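Side-chain contacts in ketosynthase (Streptomyces sp. MSC090213JE08, PDB 6KXD), which probably works in a highly reducing type II polyketide synthase, as part of a ketosynthase/chain length factor pair of the ketoacyl synthase family: residues 40-45 against 340-345; 129-134 against 147-152; 180-185 against 335-340; 267-272 against 358-363. All coordinates share one frame; numbering follows the deposited sequence.

In the fold
Helix 332-344 ties most of this together. Contact 1 uses its C-terminal end and contact 3 its middle, with Val340 common to both and their centres about 14 Å apart. Strand 354-360 comes next in the chain and carries contact 4, whose centre is also about 14 Å from that of contact 3; there Gln336 of the helix reaches the carbonyl of Cys358. Along the chain, contact 2 closes before contact 3 opens, and both segments of contact 2 lie between those of contact 1. It sits apart, about 29 to 37 Å from the other centres. Contacts 1, 3 and 4 join helices and strands of the thiolase-type core, while contact 2 lies out by the partner subunit.

Contact 1: residues 40-45 against 340-345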
loop_
_atom_site.group_PDB
_atom_site.type_symbol
_atom_site.label_atom_id
_atom_site.label_comp_id
_atom_site.label_asym_id
_atom_site.label_seq_id
_atom_site.Cartn_x
_atom_site.Cartn_y
_atom_site.Cartn_z
ATOM N N ALA B 40 -24.403 -17.189 7.037
ATOM C CA ALA B 40 -25.448 -18.059 6.484
ATOM C C ALA B 40 -24.947 -18.745 5.209
ATOM O O ALA B 40 -25.069 -19.970 5.060
ATOM C CB ALA B 40 -26.715 -17.279 6.258
ATOM N N GLY B 41 -24.324 -17.982 4.309
ATOM C CA GLY B 41 -23.887 -18.513 3.006
ATOM C C GLY B 41 -22.774 -19.541 3.155
ATOM O O GLY B 41 -22.736 -20.573 2.452
ATOM N N VAL B 42 -21.847 -19.247 4.072
ATOM C CA VAL B 42 -20.704 -20.102 4.289
ATOM C C VAL B 42 -21.163 -21.431 4.904
ATOM O O VAL B 42 -20.694 -22.523 4.541
ATOM C CB VAL B 42 -19.647 -19.422 5.176
ATOM C CG1 VAL B 42 -18.697 -20.451 5.777
ATOM C CG2 VAL B 42 -18.892 -18.370 4.378
ATOM N N ARG B 43 -22.046 -21.336 5.885
ATOM C CA ARG B 43 -22.467 -22.512 6.615
ATOM C C ARG B 43 -23.304 -23.384 5.692
ATOM O O ARG B 43 -23.270 -24.593 5.805
ATOM C CB ARG B 43 -23.253 -22.077 7.842
ATOM C CG ARG B 43 -22.367 -21.670 9.010
ATOM C CD ARG B 43 -23.226 -20.820 9.896
ATOM N NE ARG B 43 -22.468 -20.215 10.956
ATOM C CZ ARG B 43 -22.941 -19.259 11.704
ATOM N NH1 ARG B 43 -24.241 -19.015 11.686
ATOM N NH2 ARG B 43 -22.107 -18.565 12.459
ATOM N N ALA B 44 -24.054 -22.735 4.798
ATOM C CA ALA B 44 -24.930 -23.436 3.866
ATOM C C ALA B 44 -24.141 -23.985 2.677
ATOM O O ALA B 44 -24.718 -24.763 1.900
ATOM C CB ALA B 44 -26.007 -22.498 3.391
ATOM N N GLY B 45 -22.893 -23.523 2.490
ATOM C CA GLY B 45 -22.141 -23.714 1.267
ATOM C C GLY B 45 -22.965 -23.309 0.070
ATOM O O GLY B 45 -23.029 -24.038 -0.933
ATOM N N VAL B 340 -13.872 -19.039 8.221
ATOM C CA VAL B 340 -13.434 -19.758 9.395
ATOM C C VAL B 340 -14.234 -19.303 10.617
ATOM O O VAL B 340 -14.729 -20.152 11.382
ATOM C CB VAL B 340 -11.925 -19.639 9.648
ATOM C CG1 VAL B 340 -11.563 -20.187 11.009
ATOM C CG2 VAL B 340 -11.102 -20.320 8.567
ATOM N N LEU B 341 -14.405 -17.985 10.786
ATOM C CA LEU B 341 -15.090 -17.488 11.937
ATOM C C LEU B 341 -16.578 -17.883 11.886
ATOM O O LEU B 341 -17.161 -18.211 12.942
ATOM C CB LEU B 341 -14.952 -15.967 12.002
ATOM C CG LEU B 341 -13.519 -15.450 12.104
ATOM C CD1 LEU B 341 -13.477 -13.926 12.100
ATOM C CD2 LEU B 341 -12.861 -15.982 13.331
ATOM N N ALA B 342 -17.164 -17.844 10.685
ATOM C CA ALA B 342 -18.538 -18.225 10.437
ATOM C C ALA B 342 -18.770 -19.710 10.769
ATOM O O ALA B 342 -19.797 -20.066 11.397
ATOM C CB ALA B 342 -18.919 -17.923 9.018
ATOM N N ALA B 343 -17.867 -20.570 10.293
ATOM C CA ALA B 343 -17.872 -22.014 10.557
ATOM C C ALA B 343 -17.749 -22.274 12.060
ATOM O O ALA B 343 -18.395 -23.207 12.612
ATOM C CB ALA B 343 -16.734 -22.674 9.845
ATOM N N ALA B 344 -16.905 -21.470 12.718
ATOM C CA ALA B 344 -16.613 -21.632 14.115
ATOM C C ALA B 344 -17.786 -21.149 14.989
ATOM O O ALA B 344 -18.060 -21.770 15.975
ATOM C CB ALA B 344 -15.327 -20.943 14.492
ATOM N N GLU B 345 -18.395 -19.999 14.658
ATOM C CA GLU B 345 -19.419 -19.384 15.473
ATOM C C GLU B 345 -20.600 -20.374 15.570
ATOM O O GLU B 345 -20.959 -21.065 14.586
ATOM C CB GLU B 345 -19.880 -18.037 14.885
ATOM C CG GLU B 345 -21.131 -17.430 15.524
ATOM C CD GLU B 345 -22.106 -16.804 14.518
ATOM O OE1 GLU B 345 -21.669 -15.899 13.755
ATOM O OE2 GLU B 345 -23.287 -17.267 14.442
#
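Val42 and Ala342 make the tight, buried half of this contact. CG1 of Val42 lies 4.1 Å from CB of Ala342, and the short alanine side chain is consistent with the close approach of helices 35-44 and 332-344; the nearest CA atoms, of Arg43 and Ala343, are 6.1 Å apart. The valine prong is carried across by a first torsion of 161°, which sets CG1 opposite the backbone N; Val42 also touches Tyr31.

The solvent side is looser and polar. Arg43 starts off beside the helices' meeting line and reaches over with a chain extended from CG to NE. Its NE donates to Ala342 O at 2.7 Å with an N-H...O angle of 146°. The oxygen lies in the guanidinium plane, at its edge, yet the donor stands above the carbonyl plane. NH2 turns toward both this oxygen and OE2 of Glu345, whose chain bends at chi2 to bring the carboxylate in nearly at right angles to the guanidinium; the salt bridge is plausible, but NH2 crowds Glu345 in the model, so its details are doubtful.

In the same helix, Leu341 rests on Ile22 and Val340 on Val357, strand residues of the core. Arg43 thus donates from its side chain to a carbonyl near the C-terminal end of helix 332-344, joining an outer helix to what is probably one of the central pair of the thiolase-type fold.

Contact 2: residues 129-134 against 147-152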
loop_
_atom_site.group_PDB
_atom_site.type_symbol
_atom_site.label_atom_id
_atom_site.label_comp_id
_atom_site.label_asym_id
_atom_site.label_seq_id
_atom_site.Cartn_x
_atom_site.Cartn_y
_atom_site.Cartn_z
ATOM N N THR B 129 -10.193 3.568 -15.131
ATOM C CA THR B 129 -10.443 3.284 -16.542
ATOM C C THR B 129 -11.508 4.233 -17.092
ATOM O O THR B 129 -11.441 4.639 -18.219
ATOM C CB THR B 129 -10.864 1.843 -16.843
ATOM O OG1 THR B 129 -12.071 1.449 -16.196
ATOM C CG2 THR B 129 -9.743 0.873 -16.537
ATOM N N ASP B 130 -12.485 4.599 -16.266
ATOM C CA ASP B 130 -13.461 5.613 -16.683
ATOM C C ASP B 130 -12.740 6.949 -16.882
ATOM O O ASP B 130 -12.985 7.625 -17.870
ATOM C CB ASP B 130 -14.636 5.730 -15.717
ATOM C CG ASP B 130 -15.658 4.616 -15.786
ATOM O OD1 ASP B 130 -15.591 3.752 -16.703
ATOM O OD2 ASP B 130 -16.515 4.603 -14.880
ATOM N N PHE B 131 -11.863 7.324 -15.944
ATOM C CA PHE B 131 -11.096 8.530 -15.984
ATOM C C PHE B 131 -10.275 8.534 -17.276
ATOM O O PHE B 131 -10.258 9.499 -18.049
ATOM C CB PHE B 131 -10.203 8.639 -14.757
ATOM C CG PHE B 131 -9.217 9.774 -14.724
ATOM C CD1 PHE B 131 -8.003 9.715 -15.385
ATOM C CD2 PHE B 131 -9.489 10.907 -13.975
ATOM C CE1 PHE B 131 -7.103 10.765 -15.318
ATOM C CE2 PHE B 131 -8.567 11.937 -13.877
ATOM C CZ PHE B 131 -7.383 11.877 -14.555
ATOM N N LEU B 132 -9.593 7.425 -17.530
ATOM C CA LEU B 132 -8.735 7.405 -18.721
ATOM C C LEU B 132 -9.579 7.377 -19.997
ATOM O O LEU B 132 -9.189 8.031 -20.996
ATOM C CB LEU B 132 -7.771 6.226 -18.629
ATOM C CG LEU B 132 -6.645 6.429 -17.622
ATOM C CD1 LEU B 132 -5.894 5.133 -17.408
ATOM C CD2 LEU B 132 -5.681 7.509 -18.058
ATOM N N ARG B 133 -10.698 6.665 -19.995
ATOM C CA ARG B 133 -11.562 6.654 -21.192
ATOM C C ARG B 133 -11.954 8.114 -21.481
ATOM O O ARG B 133 -11.844 8.563 -22.611
ATOM C CB ARG B 133 -12.732 5.679 -21.039
ATOM C CG ARG B 133 -12.319 4.218 -21.183
ATOM C CD ARG B 133 -13.431 3.212 -20.926
ATOM N NE ARG B 133 -14.477 3.268 -21.939
ATOM C CZ ARG B 133 -14.416 2.701 -23.148
ATOM N NH1 ARG B 133 -13.338 2.049 -23.543
ATOM N NH2 ARG B 133 -15.449 2.782 -23.963
ATOM N N GLN B 134 -12.306 8.882 -20.442
ATOM C CA GLN B 134 -12.709 10.259 -20.629
ATOM C C GLN B 134 -11.536 11.072 -21.187
ATOM O O GLN B 134 -11.697 11.859 -22.129
ATOM C CB GLN B 134 -13.253 10.848 -19.325
ATOM C CG GLN B 134 -14.623 10.320 -18.935
ATOM C CD GLN B 134 -14.883 10.525 -17.461
ATOM O OE1 GLN B 134 -14.090 11.141 -16.746
ATOM N NE2 GLN B 134 -15.975 9.959 -16.978
ATOM N N GLY B 147 -15.513 15.058 -10.227
ATOM C CA GLY B 147 -16.131 14.593 -8.987
ATOM C C GLY B 147 -15.692 13.168 -8.669
ATOM O O GLY B 147 -15.729 12.762 -7.542
ATOM N N ARG B 148 -15.255 12.422 -9.692
ATOM C CA ARG B 148 -14.801 11.005 -9.498
ATOM C C ARG B 148 -13.362 10.972 -8.983
ATOM O O ARG B 148 -12.943 9.936 -8.445
ATOM C CB ARG B 148 -14.909 10.173 -10.781
ATOM C CG ARG B 148 -16.317 9.918 -11.304
ATOM C CD ARG B 148 -17.093 8.762 -10.720
ATOM N NE ARG B 148 -16.540 7.445 -11.010
ATOM C CZ ARG B 148 -16.672 6.786 -12.162
ATOM N NH1 ARG B 148 -17.197 7.383 -13.216
ATOM N NH2 ARG B 148 -16.263 5.531 -12.260
ATOM N N ILE B 149 -12.611 12.073 -9.104
ATOM C CA ILE B 149 -11.173 12.062 -8.857
ATOM C C ILE B 149 -10.833 11.678 -7.412
ATOM O O ILE B 149 -9.958 10.859 -7.174
ATOM C CB ILE B 149 -10.560 13.422 -9.271
ATOM C CG1 ILE B 149 -10.526 13.561 -10.798
ATOM C CG2 ILE B 149 -9.188 13.615 -8.661
ATOM C CD1 ILE B 149 -9.869 14.838 -11.284
ATOM N N PRO B 150 -11.486 12.239 -6.376
ATOM C CA PRO B 150 -11.139 11.865 -5.000
ATOM C C PRO B 150 -11.156 10.325 -4.829
ATOM O O PRO B 150 -10.173 9.661 -4.318
ATOM C CB PRO B 150 -12.193 12.621 -4.173
ATOM C CG PRO B 150 -12.637 13.775 -5.055
ATOM C CD PRO B 150 -12.539 13.255 -6.477
ATOM N N PHE B 151 -12.162 9.705 -5.435
ATOM C CA PHE B 151 -12.441 8.306 -5.254
ATOM C C PHE B 151 -11.361 7.420 -5.883
ATOM O O PHE B 151 -11.271 6.268 -5.538
ATOM C CB PHE B 151 -13.833 7.984 -5.801
ATOM C CG PHE B 151 -14.917 8.714 -5.061
ATOM C CD1 PHE B 151 -15.318 8.292 -3.801
ATOM C CD2 PHE B 151 -15.536 9.826 -5.612
ATOM C CE1 PHE B 151 -16.311 8.971 -3.109
ATOM C CE2 PHE B 151 -16.538 10.494 -4.921
ATOM C CZ PHE B 151 -16.924 10.070 -3.668
ATOM N N GLY B 152 -10.555 7.964 -6.800
ATOM C CA GLY B 152 -9.621 7.202 -7.597
ATOM C C GLY B 152 -8.415 6.727 -6.796
ATOM O O GLY B 152 -7.811 5.699 -7.110
#
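Arg148 is the first residue of 147-152 to reach helix 125-137, and it does so with a folded chain: bends at chi2 (-84°) and chi3 (-66°) curl the guanidinium round to Asp130. Both terminal nitrogens address the same oxygen. NH2 gives OD2 of Asp130 a nearly straight bond, 2.8 Å long at 164°, while NH1 adds a weak one of 3.3 Å. OD2 lies in the guanidinium plane, but is approached on its anti side, with the two flat groups 78° apart, so this is an end-on grip on one oxygen and not a side-by-side pairing of two. The arginine side chain also touches Glu126, and its backbone O accepts from Asn127 ND2, tying the loop to the same helix. A leucine in its place would probably leave the Asp130 carboxylate without its charged mate and this loop more weakly held to the helix.

Ile149 follows and supplies the apolar half. Its CG1 meets CE2 of Phe131 at 4.0 Å, with CD1 of Ile149 close by, an aliphatic branch at the edge of the ring and not over its face. Both residues also pack against the partner subunit: Phe131 on Ala206 and Ile149 on Leu207 of that chain.

The chemistry is thus split: a partly exposed ion pair holds one side, whose strength solvent is likely to temper, and a buried apolar pair adjoins the subunit interface on the other.

Contact 3: residues 180-185 against 335-340; sequences SGLLAL and FQIAAV
First torsions bring Leu182 and Leu185 to one methyl, CD1 of Ile337. In Ile337 chi1 (-67°) turns CG1 opposite the carbonyl carbon and chi2 stretches the branch out, so that CD1 is carried forward to the facing helix. Leu182 also has CG beside its backbone N, whereas Leu185 swings its CG opposite the backbone N (chi1 178°). The two leucines, three residues apart and thus nearly one helical turn from each other, thereby present the same kind of branch to the same point: CD1 of Ile337 sits 3.7 Å from CD2 of Leu182 and 3.9 Å from CD2 of Leu185. The side chains cross at a slant, and no hydrogen bond joins the segments.

Helices 180-193 and 332-344 are probably the two central helices of the thiolase-type fold, the buried middle layer between its sheets, in keeping with an apolar meeting whose centre lies about 5 Å from the centre of the chain. Only methyl ends touch; the backbones stand well back from one another.

Strand residues close in on the same cluster. Leu182 and Ile337 both rest on Val357; Leu182 also meets Ala367 and Ala369, while Ile337 meets Leu371 and Ile22.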
loop_
_atom_site.group_PDB
_atom_site.type_symbol
_atom_site.label_atom_id
_atom_site.label_comp_id
_atom_site.label_asym_id
_atom_site.label_seq_id
_atom_site.Cartn_x
_atom_site.Cartn_y
_atom_site.Cartn_z
ATOM N N SER B 180 -3.639 -9.908 0.019
ATOM C CA SER B 180 -3.572 -8.566 0.607
ATOM C C SER B 180 -4.217 -8.557 2.009
ATOM O O SER B 180 -3.806 -7.764 2.864
ATOM C CB SER B 180 -4.215 -7.489 -0.279
ATOM O OG SER B 180 -5.607 -7.755 -0.356
ATOM N N GLY B 181 -5.274 -9.331 2.217
ATOM C CA GLY B 181 -5.905 -9.405 3.574
ATOM C C GLY B 181 -4.935 -9.921 4.618
ATOM O O GLY B 181 -4.930 -9.471 5.760
ATOM N N LEU B 182 -4.062 -10.852 4.229
ATOM C CA LEU B 182 -3.068 -11.371 5.144
ATOM C C LEU B 182 -1.895 -10.406 5.332
ATOM O O LEU B 182 -1.384 -10.336 6.405
ATOM C CB LEU B 182 -2.604 -12.761 4.686
ATOM C CG LEU B 182 -3.731 -13.780 4.595
ATOM C CD1 LEU B 182 -3.230 -15.175 4.183
ATOM C CD2 LEU B 182 -4.426 -13.895 5.937
ATOM N N LEU B 183 -1.461 -9.706 4.279
ATOM C CA LEU B 183 -0.464 -8.671 4.401
ATOM C C LEU B 183 -1.010 -7.600 5.340
ATOM O O LEU B 183 -0.288 -7.095 6.172
ATOM C CB LEU B 183 -0.190 -8.093 3.024
ATOM C CG LEU B 183 0.451 -9.046 2.017
ATOM C CD1 LEU B 183 0.651 -8.308 0.724
ATOM C CD2 LEU B 183 1.782 -9.581 2.524
ATOM N N ALA B 184 -2.297 -7.295 5.182
ATOM C CA ALA B 184 -2.900 -6.274 6.011
ATOM C C ALA B 184 -2.869 -6.751 7.468
ATOM O O ALA B 184 -2.600 -5.997 8.368
ATOM C CB ALA B 184 -4.294 -6.001 5.599
ATOM N N LEU B 185 -3.238 -8.023 7.660
ATOM C CA LEU B 185 -3.344 -8.574 8.986
ATOM C C LEU B 185 -1.969 -8.531 9.640
ATOM O O LEU B 185 -1.825 -8.208 10.820
ATOM C CB LEU B 185 -3.872 -9.998 8.896
ATOM C CG LEU B 185 -3.995 -10.717 10.222
ATOM C CD1 LEU B 185 -4.841 -9.923 11.199
ATOM C CD2 LEU B 185 -4.604 -12.074 9.990
ATOM N N PHE B 335 -12.330 -13.001 3.282
ATOM C CA PHE B 335 -13.462 -13.907 3.182
ATOM C C PHE B 335 -13.058 -15.266 3.738
ATOM O O PHE B 335 -13.835 -15.869 4.458
ATOM C CB PHE B 335 -13.973 -14.031 1.771
ATOM C CG PHE B 335 -14.735 -12.847 1.261
ATOM C CD1 PHE B 335 -15.150 -11.846 2.123
ATOM C CD2 PHE B 335 -15.070 -12.764 -0.061
ATOM C CE1 PHE B 335 -15.871 -10.765 1.648
ATOM C CE2 PHE B 335 -15.779 -11.678 -0.538
ATOM C CZ PHE B 335 -16.211 -10.712 0.330
ATOM N N GLN B 336 -11.784 -15.637 3.564
ATOM C CA GLN B 336 -11.331 -16.936 4.072
ATOM C C GLN B 336 -11.335 -16.983 5.606
ATOM O O GLN B 336 -11.843 -17.946 6.201
ATOM C CB GLN B 336 -9.961 -17.280 3.508
ATOM C CG GLN B 336 -10.058 -17.583 2.035
ATOM C CD GLN B 336 -8.694 -17.538 1.417
ATOM O OE1 GLN B 336 -8.398 -16.720 0.574
ATOM N NE2 GLN B 336 -7.848 -18.433 1.860
ATOM N N ILE B 337 -10.789 -15.934 6.216
ATOM C CA ILE B 337 -10.767 -15.780 7.626
ATOM C C ILE B 337 -12.213 -15.690 8.124
ATOM O O ILE B 337 -12.572 -16.367 9.046
ATOM C CB ILE B 337 -9.912 -14.582 8.044
ATOM C CG1 ILE B 337 -8.428 -14.813 7.735
ATOM C CG2 ILE B 337 -10.145 -14.316 9.511
ATOM C CD1 ILE B 337 -7.569 -13.609 7.929
ATOM N N ALA B 338 -13.043 -14.866 7.499
ATOM C CA ALA B 338 -14.466 -14.767 7.865
ATOM C C ALA B 338 -15.189 -16.119 7.753
ATOM O O ALA B 338 -16.020 -16.422 8.626
ATOM C CB ALA B 338 -15.166 -13.724 7.062
ATOM N N ALA B 339 -14.903 -16.911 6.716
ATOM C CA ALA B 339 -15.512 -18.220 6.581
ATOM C C ALA B 339 -15.128 -19.098 7.782
ATOM O O ALA B 339 -15.960 -19.837 8.294
ATOM C CB ALA B 339 -15.151 -18.852 5.273
ATOM N N VAL B 340 -13.872 -19.039 8.221
ATOM C CA VAL B 340 -13.434 -19.758 9.395
ATOM C C VAL B 340 -14.234 -19.303 10.617
ATOM O O VAL B 340 -14.729 -20.152 11.382
ATOM C CB VAL B 340 -11.925 -19.639 9.648
ATOM C CG1 VAL B 340 -11.563 -20.187 11.009
ATOM C CG2 VAL B 340 -11.102 -20.320 8.567
#

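Contact 4: residues 267-272 against 358-363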
loop_
_atom_site.group_PDB
_atom_site.type_symbol
_atom_site.label_atom_id
_atom_site.label_comp_id
_atom_site.label_asym_id
_atom_site.label_seq_id
_atom_site.Cartn_x
_atom_site.Cartn_y
_atom_site.Cartn_z
ATOM N N ALA B 267 5.226 -25.771 -3.710
ATOM C CA ALA B 267 6.387 -25.767 -2.853
ATOM C C ALA B 267 6.394 -24.505 -1.994
ATOM O O ALA B 267 6.722 -24.557 -0.846
ATOM C CB ALA B 267 7.649 -25.857 -3.662
ATOM N N ALA B 268 5.978 -23.379 -2.563
ATOM C CA ALA B 268 5.965 -22.134 -1.797
ATOM C C ALA B 268 4.861 -22.167 -0.741
ATOM O O ALA B 268 5.047 -21.643 0.358
ATOM C CB ALA B 268 5.774 -20.969 -2.716
ATOM N N VAL B 269 3.692 -22.677 -1.126
ATOM C CA VAL B 269 2.579 -22.800 -0.193
ATOM C C VAL B 269 2.995 -23.732 0.948
ATOM O O VAL B 269 2.778 -23.439 2.090
ATOM C CB VAL B 269 1.317 -23.344 -0.859
ATOM C CG1 VAL B 269 0.270 -23.699 0.175
ATOM C CG2 VAL B 269 0.752 -22.378 -1.902
ATOM N N THR B 270 3.536 -24.885 0.585
ATOM C CA THR B 270 4.024 -25.862 1.582
ATOM C C THR B 270 5.012 -25.220 2.548
ATOM O O THR B 270 4.824 -25.335 3.754
ATOM C CB THR B 270 4.616 -27.105 0.912
ATOM O OG1 THR B 270 3.564 -27.665 0.125
ATOM C CG2 THR B 270 5.169 -28.086 1.927
ATOM N N ALA B 271 5.997 -24.481 2.034
ATOM C CA ALA B 271 7.018 -23.909 2.858
ATOM C C ALA B 271 6.416 -22.835 3.749
ATOM O O ALA B 271 6.735 -22.734 4.909
ATOM C CB ALA B 271 8.147 -23.341 2.034
ATOM N N CYS B 272 5.539 -22.020 3.155
ATOM C CA CYS B 272 4.912 -20.963 3.871
ATOM C C CYS B 272 4.054 -21.491 5.029
ATOM O O CYS B 272 4.148 -20.996 6.139
ATOM C CB CYS B 272 4.051 -20.161 2.907
ATOM S SG CYS B 272 3.636 -18.551 3.608
ATOM N N CYS B 358 -4.818 -19.803 3.567
ATOM C CA CYS B 358 -3.712 -19.729 2.689
ATOM C C CYS B 358 -4.210 -18.993 1.440
ATOM O O CYS B 358 -5.355 -19.217 0.993
ATOM C CB CYS B 358 -3.249 -21.144 2.303
ATOM S SG CYS B 358 -1.862 -21.036 1.153
ATOM N N ALA B 359 -3.366 -18.146 0.865
ATOM C CA ALA B 359 -3.693 -17.543 -0.417
ATOM C C ALA B 359 -2.439 -17.425 -1.266
ATOM O O ALA B 359 -1.347 -17.345 -0.744
ATOM C CB ALA B 359 -4.316 -16.195 -0.246
ATOM N N VAL B 360 -2.688 -17.434 -2.583
ATOM C CA VAL B 360 -1.687 -17.235 -3.627
ATOM C C VAL B 360 -2.218 -16.192 -4.597
ATOM O O VAL B 360 -3.370 -16.105 -4.856
ATOM C CB VAL B 360 -1.361 -18.553 -4.353
ATOM C CG1 VAL B 360 -0.820 -19.532 -3.344
ATOM C CG2 VAL B 360 -2.571 -19.149 -5.074
ATOM N N ASP B 361 -1.298 -15.387 -5.088
ATOM C CA ASP B 361 -1.651 -14.311 -5.916
ATOM C C ASP B 361 -0.861 -14.463 -7.209
ATOM O O ASP B 361 0.260 -15.016 -7.231
ATOM C CB ASP B 361 -1.406 -13.009 -5.176
ATOM C CG ASP B 361 -1.872 -11.812 -5.977
ATOM O OD1 ASP B 361 -3.101 -11.696 -6.151
ATOM O OD2 ASP B 361 -0.999 -11.040 -6.445
ATOM N N ARG B 362 -1.440 -13.963 -8.303
ATOM C CA ARG B 362 -0.779 -14.049 -9.596
ATOM C C ARG B 362 0.612 -13.429 -9.523
ATOM O O ARG B 362 1.527 -13.947 -10.079
ATOM C CB ARG B 362 -1.571 -13.339 -10.698
ATOM C CG ARG B 362 -0.742 -13.115 -11.957
ATOM C CD ARG B 362 -1.513 -13.236 -13.251
ATOM N NE ARG B 362 -2.932 -12.990 -13.080
ATOM C CZ ARG B 362 -3.471 -11.803 -12.880
ATOM N NH1 ARG B 362 -2.711 -10.759 -12.586
ATOM N NH2 ARG B 362 -4.778 -11.668 -12.997
ATOM N N ASP B 363 0.761 -12.331 -8.784
ATOM C CA ASP B 363 1.991 -11.559 -8.826
ATOM C C ASP B 363 3.102 -12.255 -8.018
ATOM O O ASP B 363 4.152 -11.665 -7.867
ATOM C CB ASP B 363 1.696 -10.112 -8.424
ATOM C CG ASP B 363 0.712 -9.411 -9.378
ATOM O OD1 ASP B 363 0.637 -9.801 -10.562
ATOM O OD2 ASP B 363 0.013 -8.485 -8.930
#
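Helix 265-280 lies against the end of strand 354-360, the closest CA atoms, of Val269 and Cys358, being 7.6 Å apart. Val269 does all the touching from the helix and uses its two methyls separately. CG1 goes to SG of Cys358 at 3.5 Å; CG2 goes to CG1 of Val360 at 3.6 Å. The valine therefore straddles two strand residues that point to the same side, while Ala359 between them faces away.

The torsions fit this fork. With chi1 at 170°, Val269 has CG1 opposite its backbone N and CG2 beside it, so the prongs spread over alternate strand positions. The sulfur of Cys358, itself opposite its backbone N (chi1 179°), stands up from the strand to meet one prong, and the two valines cross at about a right angle. Nothing polar passes between the segments here: this is close, buried packing of methyls and a thiol.

Just past the strand, Asp361 forms an Asx turn, its OD2 accepting from Asp363 N at 3.2 Å from well above the carboxylate plane; Asp363 OD1 then makes a salt bridge to Arg147 of the partner subunit.

Strand 354-360 is flanked by 287-291, parallel, through Cys358 and Val291, and by 365-373, antiparallel, through Ala359 and Ala367. Helix 298-310 lies alongside helix 265-280 on this face, with Glu303 touching both Val269 and Cys358.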